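Long-range contacts in amine oxidase (Emericella nidulans, PDB 3PGB), which probably oxidises primary amines to aldehydes as a dimeric copper enzyme that carries one topaquinone cofactor in each subunit: residues 278-283 and 300-305; 382-387 and 400-405; 554-559 and 574-579. All coordinates share one frame; numbering follows the deposited sequence.

Contact 1: residues 278-283 and 300-305; sequences MYNDIF and VKLKPN
The tight hairpin formed by strands 273-279 and 282-284 turns through a type I' beta turn from Y279 to I282, and two residues of that turn, Y279 and N280, meet the irregular segment 300-305. Y279 and I282 close the turn with a pair of backbone hydrogen bonds, Y279 N to I282 O and I282 N to Y279 O. Y279 CG stands anti to the backbone N (chi1 -168°). The hydroxyl at the end of the ring meets the backbone of L302: L302 N donates to Y279 OH over 3.0 Å, with an N-H...O angle of 152°. Y279 OH is also 2.8 Å from the oxygen of a water, which in turn donates to L302 O, so that both polar groups of the L302 backbone are tied to one phenol, one directly and one through solvent. At the ring edge, in its plane, V300 O lies 3.7 Å from Y279 CE2.

N280, the next residue of the turn, packs on L302 and V300. The N280 and L302 side chains cross at about a right angle, with N280 OD1 3.7 Å from L302 CD1, while N280 ND2 comes to 3.6 Å from V300 CG1. A second water accepts from N280 ND2 and donates to V300 O at 2.8 Å. N280 OD1 is taken by N515 ND2. The contact lies near the surface and combines one direct hydrogen bond, two water bridges and van der Waals packing of L302 and V300 on N280.

L206 of helix 200-207 and L258 of strand 255-263 pack on Y279, and K301 makes a salt bridge to D205 in the same helix. L302 rests on Y512 of strand 511-512, whereas D281, at the tip of the turn, reaches S564 of the second subunit.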
# COMPACT_ATOMS: atom_id res chain seq x y z
N MET A 278 8.50 33.53 -25.74
CA MET A 278 8.80 33.76 -24.31
C MET A 278 10.17 33.21 -23.95
O MET A 278 10.59 32.18 -24.47
CB MET A 278 7.74 33.14 -23.40
CG MET A 278 7.81 33.61 -21.93
SD MET A 278 9.04 32.78 -20.88
CE MET A 278 8.19 31.24 -20.54
N TYR A 279 10.87 33.93 -23.08
CA TYR A 279 12.17 33.51 -22.57
C TYR A 279 12.44 34.22 -21.24
O TYR A 279 12.26 35.44 -21.13
CB TYR A 279 13.28 33.83 -23.57
CG TYR A 279 14.61 33.18 -23.23
CD1 TYR A 279 14.86 31.86 -23.60
CD2 TYR A 279 15.60 33.87 -22.54
CE1 TYR A 279 16.08 31.25 -23.29
CE2 TYR A 279 16.82 33.26 -22.23
CZ TYR A 279 17.04 31.95 -22.60
OH TYR A 279 18.24 31.34 -22.30
N ASN A 280 12.85 33.46 -20.23
CA ASN A 280 13.16 34.02 -18.93
C ASN A 280 12.02 34.92 -18.42
O ASN A 280 12.26 36.01 -17.92
CB ASN A 280 14.48 34.81 -19.00
CG ASN A 280 15.13 35.02 -17.64
OD1 ASN A 280 14.73 34.40 -16.64
ND2 ASN A 280 16.13 35.88 -17.59
N ASP A 281 10.78 34.44 -18.58
CA ASP A 281 9.58 35.11 -18.07
C ASP A 281 9.30 36.48 -18.70
O ASP A 281 8.59 37.30 -18.12
CB ASP A 281 9.67 35.24 -16.54
CG ASP A 281 8.31 35.40 -15.88
OD1 ASP A 281 8.22 36.11 -14.86
OD2 ASP A 281 7.32 34.81 -16.37
N ILE A 282 9.85 36.71 -19.89
CA ILE A 282 9.60 37.93 -20.66
C ILE A 282 8.94 37.56 -21.97
O ILE A 282 9.43 36.69 -22.69
CB ILE A 282 10.91 38.68 -20.94
CG1 ILE A 282 11.54 39.15 -19.63
CG2 ILE A 282 10.65 39.86 -21.88
CD1 ILE A 282 12.91 39.79 -19.81
N PHE A 283 7.84 38.23 -22.29
CA PHE A 283 7.09 37.99 -23.52
C PHE A 283 7.46 39.00 -24.61
O PHE A 283 7.61 40.19 -24.33
CB PHE A 283 5.59 38.07 -23.23
CG PHE A 283 4.72 37.67 -24.39
CD1 PHE A 283 4.61 36.34 -24.75
CD2 PHE A 283 4.01 38.62 -25.11
CE1 PHE A 283 3.80 35.96 -25.82
CE2 PHE A 283 3.20 38.25 -26.18
CZ PHE A 283 3.10 36.92 -26.53
N VAL A 300 20.09 38.62 -20.45
CA VAL A 300 20.40 37.43 -19.66
C VAL A 300 20.24 36.17 -20.52
O VAL A 300 19.14 35.86 -20.99
CB VAL A 300 19.51 37.34 -18.41
CG1 VAL A 300 19.71 36.02 -17.70
CG2 VAL A 300 19.80 38.50 -17.48
N LYS A 301 21.35 35.46 -20.71
CA LYS A 301 21.37 34.22 -21.46
C LYS A 301 21.50 33.09 -20.46
O LYS A 301 22.42 33.11 -19.65
CB LYS A 301 22.55 34.20 -22.43
CG LYS A 301 22.50 35.31 -23.47
CD LYS A 301 23.76 35.35 -24.33
CE LYS A 301 23.69 36.48 -25.35
NZ LYS A 301 24.95 36.65 -26.14
N LEU A 302 20.58 32.13 -20.52
CA LEU A 302 20.56 31.03 -19.55
C LEU A 302 21.03 29.71 -20.18
O LEU A 302 20.82 29.47 -21.37
CB LEU A 302 19.15 30.88 -18.96
CG LEU A 302 18.61 32.12 -18.24
CD1 LEU A 302 17.17 31.91 -17.79
CD2 LEU A 302 19.49 32.48 -17.05
N LYS A 303 21.64 28.87 -19.36
CA LYS A 303 22.34 27.68 -19.83
C LYS A 303 21.41 26.54 -20.27
O LYS A 303 20.31 26.39 -19.73
CB LYS A 303 23.28 27.15 -18.73
CG LYS A 303 24.41 28.10 -18.30
CD LYS A 303 25.06 27.58 -17.00
CE LYS A 303 25.97 28.63 -16.31
NZ LYS A 303 27.35 28.64 -16.87
N PRO A 304 21.85 25.72 -21.24
CA PRO A 304 21.09 24.55 -21.65
C PRO A 304 21.21 23.38 -20.68
O PRO A 304 22.12 23.34 -19.85
CB PRO A 304 21.77 24.15 -22.95
CG PRO A 304 23.16 24.55 -22.77
CD PRO A 304 23.12 25.83 -21.98
N ASN A 305 20.29 22.44 -20.81
CA ASN A 305 20.45 21.12 -20.25
C ASN A 305 21.07 20.25 -21.34
O ASN A 305 20.48 20.11 -22.40
CB ASN A 305 19.11 20.54 -19.81
CG ASN A 305 18.49 21.31 -18.66
OD1 ASN A 305 18.97 21.23 -17.52
ND2 ASN A 305 17.41 22.03 -18.93
O HOH W 1 18.07 28.55 -22.30
O HOH W 2 16.65 37.02 -20.46

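Contact 2: residues 382-387 and 400-405; sequences LQEALA and AYLDSY
E384 reaches from strand 374-389 to the backbone N and the hydroxyl of S404. From CB, E384 CG stands anti to the backbone N (chi1 -179°) and lies 3.9 Å from L402 CD2, the two side chains crossing at about a right angle. A bend at chi2 (64°) then sets CD, and the two oxygens beyond it are gripped separately. E384 OE1 takes two N-H groups: S404 N on its syn lone pair at 2.7 Å, and A385 N, from its own strand, on the anti one. E384 OE2 accepts from S404 OG at 2.6 Å, the hydroxyl lying above the carboxylate plane. Three bonds therefore hold this buried group, which would be expected to ease the cost of a charge there.

The backbones form a short antiparallel ladder in the copper amine oxidase catalytic domain. A387 and Y401 make a hydrogen-bonded pair, A387 N to Y401 O and Y401 N to A387 O. L386 and L402 form the next, non-hydrogen-bonded pair, and L386 CD1 reaches L402 CD2 at 4.1 Å. D403 N also donates to A385 O at 3.1 Å, nearly straight at 164°.

D403, predicted to be the catalytic proton acceptor, sets OD2 3.6 Å from A385 CB and touches Y486 of strand 486-492. A387 CB packs on Y401 CB at 3.9 Å; the A387 side chain lies about 5 Å from those of the copper ligands H532 and H534.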
# COMPACT_ATOMS: atom_id res chain seq x y z
N LEU A 382 -8.79 -0.57 -17.61
CA LEU A 382 -8.34 0.82 -17.78
C LEU A 382 -9.23 1.54 -18.79
O LEU A 382 -9.64 0.98 -19.81
CB LEU A 382 -6.88 0.85 -18.24
CG LEU A 382 -6.24 2.22 -18.47
CD1 LEU A 382 -6.35 3.11 -17.23
CD2 LEU A 382 -4.78 2.04 -18.89
N GLN A 383 -9.55 2.79 -18.48
CA GLN A 383 -10.42 3.60 -19.32
C GLN A 383 -9.69 4.77 -19.95
O GLN A 383 -9.92 5.08 -21.12
CB GLN A 383 -11.60 4.09 -18.50
CG GLN A 383 -12.53 2.98 -18.09
CD GLN A 383 -13.23 2.40 -19.27
OE1 GLN A 383 -14.06 3.06 -19.88
NE2 GLN A 383 -12.89 1.17 -19.62
N GLU A 384 -8.82 5.42 -19.18
CA GLU A 384 -7.98 6.50 -19.68
C GLU A 384 -6.91 6.84 -18.63
O GLU A 384 -7.09 6.54 -17.44
CB GLU A 384 -8.84 7.73 -20.00
CG GLU A 384 -8.12 8.94 -20.57
CD GLU A 384 -7.50 8.67 -21.92
OE1 GLU A 384 -6.44 8.02 -21.98
OE2 GLU A 384 -8.07 9.13 -22.93
N ALA A 385 -5.82 7.46 -19.07
CA ALA A 385 -4.79 7.95 -18.16
C ALA A 385 -4.57 9.44 -18.40
O ALA A 385 -4.36 9.85 -19.54
CB ALA A 385 -3.48 7.20 -18.36
N LEU A 386 -4.62 10.23 -17.33
CA LEU A 386 -4.37 11.66 -17.43
C LEU A 386 -2.99 11.98 -16.87
O LEU A 386 -2.60 11.44 -15.83
CB LEU A 386 -5.46 12.44 -16.68
CG LEU A 386 -5.28 13.95 -16.50
CD1 LEU A 386 -4.95 14.62 -17.81
CD2 LEU A 386 -6.52 14.55 -15.89
N ALA A 387 -2.26 12.84 -17.58
CA ALA A 387 -1.03 13.43 -17.07
C ALA A 387 -1.16 14.95 -17.17
O ALA A 387 -0.82 15.55 -18.20
CB ALA A 387 0.17 12.95 -17.87
N ALA A 400 -1.80 18.39 -20.80
CA ALA A 400 -2.75 17.53 -20.11
C ALA A 400 -2.97 16.29 -20.99
O ALA A 400 -3.96 16.19 -21.70
CB ALA A 400 -4.06 18.27 -19.87
N TYR A 401 -2.00 15.38 -20.93
CA TYR A 401 -2.03 14.17 -21.75
C TYR A 401 -3.22 13.29 -21.41
O TYR A 401 -3.53 13.06 -20.24
CB TYR A 401 -0.75 13.34 -21.59
CG TYR A 401 0.49 13.97 -22.19
CD1 TYR A 401 0.55 14.31 -23.53
CD2 TYR A 401 1.62 14.20 -21.41
CE1 TYR A 401 1.67 14.88 -24.08
CE2 TYR A 401 2.75 14.78 -21.96
CZ TYR A 401 2.77 15.11 -23.29
OH TYR A 401 3.88 15.68 -23.86
N LEU A 402 -3.89 12.81 -22.45
CA LEU A 402 -4.90 11.78 -22.34
C LEU A 402 -4.38 10.64 -23.21
O LEU A 402 -4.46 10.69 -24.43
CB LEU A 402 -6.25 12.30 -22.82
CG LEU A 402 -6.86 13.39 -21.92
CD1 LEU A 402 -7.97 14.15 -22.64
CD2 LEU A 402 -7.37 12.81 -20.60
N ASP A 403 -3.84 9.61 -22.55
CA ASP A 403 -2.96 8.64 -23.22
C ASP A 403 -3.61 7.70 -24.23
O ASP A 403 -2.92 7.14 -25.08
CB ASP A 403 -2.21 7.80 -22.17
CG ASP A 403 -1.01 8.53 -21.60
OD1 ASP A 403 -0.35 9.30 -22.35
OD2 ASP A 403 -0.71 8.32 -20.41
N SER A 404 -4.93 7.51 -24.17
CA SER A 404 -5.59 6.62 -25.12
C SER A 404 -5.57 7.19 -26.54
O SER A 404 -5.80 6.46 -27.50
CB SER A 404 -7.01 6.28 -24.68
OG SER A 404 -7.87 7.37 -24.86
N TYR A 405 -5.29 8.49 -26.67
CA TYR A 405 -5.02 9.10 -27.97
C TYR A 405 -3.84 8.40 -28.64
O TYR A 405 -3.89 8.05 -29.82
CB TYR A 405 -4.73 10.60 -27.81
CG TYR A 405 -4.29 11.29 -29.08
CD1 TYR A 405 -5.22 11.72 -30.02
CD2 TYR A 405 -2.94 11.51 -29.35
CE1 TYR A 405 -4.82 12.36 -31.19
CE2 TYR A 405 -2.53 12.15 -30.53
CZ TYR A 405 -3.48 12.57 -31.44
OH TYR A 405 -3.10 13.20 -32.60

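Contact 3: residues 554-559 and 574-579; sequences VSVVPV and MQLGRS
Strands 554-559 and 574-579 run antiparallel at 137°, joined by four backbone hydrogen bonds in two hydrogen-bonded pairs, S555 with G577 and V557 with Q575. The bond from V557 N to Q575 O is nearly straight (170°), and G577 N to S555 O is short at 2.8 Å. L576 CA adds a CA-H...O contact to S555 O.

On the face that carries V554, V556, M574 and L576, the contacts are mainly apolar. V554 CG1 meets L576 CD2 at 3.8 Å, and V556 CG2 approaches that same methyl from the next position on this face, so that a single leucine branch serves two valines. The other valine branch, V556 CG1, lies 3.6 Å from M574 SD. M574 holds its CG between the backbone N and the carbonyl carbon (chi1 64°), and from there the chain runs extended; M574 CB sits 3.4 Å from V557 O. R578 lies on the same face, paired with V554, and forms a salt bridge with E612.

These strands are the two arms of a long beta hairpin, 548-562 and 570-580, in the enzyme domain. Such extended hairpin arms reaching over the partner subunit are a familiar feature of copper amine oxidase dimers, and the surroundings here agree: on the second subunit M531 packs against V556, H388 against M574, and G520 against L576 and R578, while the L576 backbone hydrogen-bonds to that subunit.

On the opposite face, which carries S555, V557 and Q575, S555 CB lies 3.6 Å from G577 O and V557 CG2 comes within 3.7 Å of Q575 O. S555 OG bonds to T597 OG1 of the adjoining strand 597-603. Near the P558 and M574 pair, V559 crosses Q575 at about a right angle, V559 CG2 touching Q575 CB and V559 CG1 coming to 3.7 Å from Q575 NE2.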
# COMPACT_ATOMS: atom_id res chain seq x y z
N VAL A 554 -20.57 2.74 4.71
CA VAL A 554 -20.52 2.39 6.11
C VAL A 554 -19.39 3.19 6.69
O VAL A 554 -18.23 3.02 6.30
CB VAL A 554 -20.26 0.90 6.33
CG1 VAL A 554 -20.14 0.60 7.82
CG2 VAL A 554 -21.38 0.09 5.71
N SER A 555 -19.74 4.06 7.63
CA SER A 555 -18.83 5.05 8.13
C SER A 555 -18.60 4.84 9.62
O SER A 555 -19.51 4.42 10.34
CB SER A 555 -19.43 6.44 7.87
OG SER A 555 -18.54 7.22 7.10
N VAL A 556 -17.38 5.11 10.08
CA VAL A 556 -17.07 5.07 11.51
C VAL A 556 -16.95 6.52 11.95
O VAL A 556 -16.08 7.24 11.47
CB VAL A 556 -15.75 4.31 11.79
CG1 VAL A 556 -15.46 4.28 13.27
CG2 VAL A 556 -15.85 2.89 11.25
N VAL A 557 -17.84 6.95 12.84
CA VAL A 557 -17.95 8.36 13.22
C VAL A 557 -18.11 8.54 14.74
O VAL A 557 -18.66 7.67 15.41
CB VAL A 557 -19.15 9.04 12.51
CG1 VAL A 557 -18.94 9.02 11.00
CG2 VAL A 557 -20.47 8.36 12.86
N PRO A 558 -17.60 9.66 15.27
CA PRO A 558 -17.67 9.92 16.71
C PRO A 558 -19.06 10.34 17.18
O PRO A 558 -19.80 10.99 16.45
CB PRO A 558 -16.68 11.06 16.91
CG PRO A 558 -16.61 11.75 15.60
CD PRO A 558 -16.81 10.70 14.57
N VAL A 559 -19.40 9.94 18.40
CA VAL A 559 -20.67 10.31 19.03
C VAL A 559 -20.48 10.38 20.53
O VAL A 559 -19.68 9.61 21.10
CB VAL A 559 -21.79 9.26 18.76
CG1 VAL A 559 -22.36 9.42 17.37
CG2 VAL A 559 -21.27 7.84 18.97
N MET A 574 -17.85 6.00 19.61
CA MET A 574 -18.03 6.07 18.17
C MET A 574 -19.09 5.06 17.74
O MET A 574 -19.53 4.24 18.53
CB MET A 574 -16.70 5.82 17.42
CG MET A 574 -16.09 4.43 17.61
SD MET A 574 -14.49 4.28 16.77
CE MET A 574 -13.91 2.68 17.33
N GLN A 575 -19.47 5.13 16.47
CA GLN A 575 -20.66 4.45 15.98
C GLN A 575 -20.52 4.18 14.49
O GLN A 575 -19.71 4.82 13.81
CB GLN A 575 -21.86 5.36 16.24
CG GLN A 575 -23.22 4.76 16.02
CD GLN A 575 -24.32 5.80 16.19
OE1 GLN A 575 -25.07 6.08 15.25
NE2 GLN A 575 -24.42 6.37 17.39
N LEU A 576 -21.31 3.23 13.98
CA LEU A 576 -21.42 3.04 12.54
C LEU A 576 -22.49 3.98 12.01
O LEU A 576 -23.54 4.12 12.62
CB LEU A 576 -21.80 1.60 12.19
CG LEU A 576 -20.74 0.50 12.27
CD1 LEU A 576 -21.29 -0.79 11.68
CD2 LEU A 576 -19.46 0.91 11.56
N GLY A 577 -22.20 4.62 10.89
CA GLY A 577 -23.20 5.41 10.17
C GLY A 577 -23.47 4.79 8.82
O GLY A 577 -22.58 4.76 7.97
N ARG A 578 -24.69 4.31 8.60
CA ARG A 578 -25.03 3.62 7.35
C ARG A 578 -26.00 4.40 6.48
O ARG A 578 -26.98 4.96 6.97
CB ARG A 578 -25.63 2.26 7.64
CG ARG A 578 -24.76 1.41 8.52
CD ARG A 578 -24.93 -0.04 8.19
NE ARG A 578 -24.71 -0.87 9.36
CZ ARG A 578 -24.88 -2.19 9.37
NH1 ARG A 578 -25.25 -2.83 8.26
NH2 ARG A 578 -24.67 -2.87 10.49
N SER A 579 -25.72 4.41 5.18
CA SER A 579 -26.58 5.05 4.20
C SER A 579 -26.36 4.40 2.84
O SER A 579 -25.24 3.98 2.52
CB SER A 579 -26.27 6.54 4.11
OG SER A 579 -24.99 6.78 3.53

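Overall arrangement
The three contacts follow one another along the chain, each closing before the next opens. In contact 1 the last two strands of a five-stranded antiparallel sheet meet a loop; contacts 2 and 3 both lie within the enzyme domain. Contact 2 is central and buried, its centre about 7 Å from that of the chain and close to the copper site; contacts 1 and 3 each lie about 35 Å out. Their centres are about 56 Å apart, with contact 2 about 31 Å from contact 1 and 36 Å from contact 3. Both outer contacts touch the second subunit, so the dimer interface draws on regions remote from each other, whereas no residue of the second subunit touches the segments of contact 2.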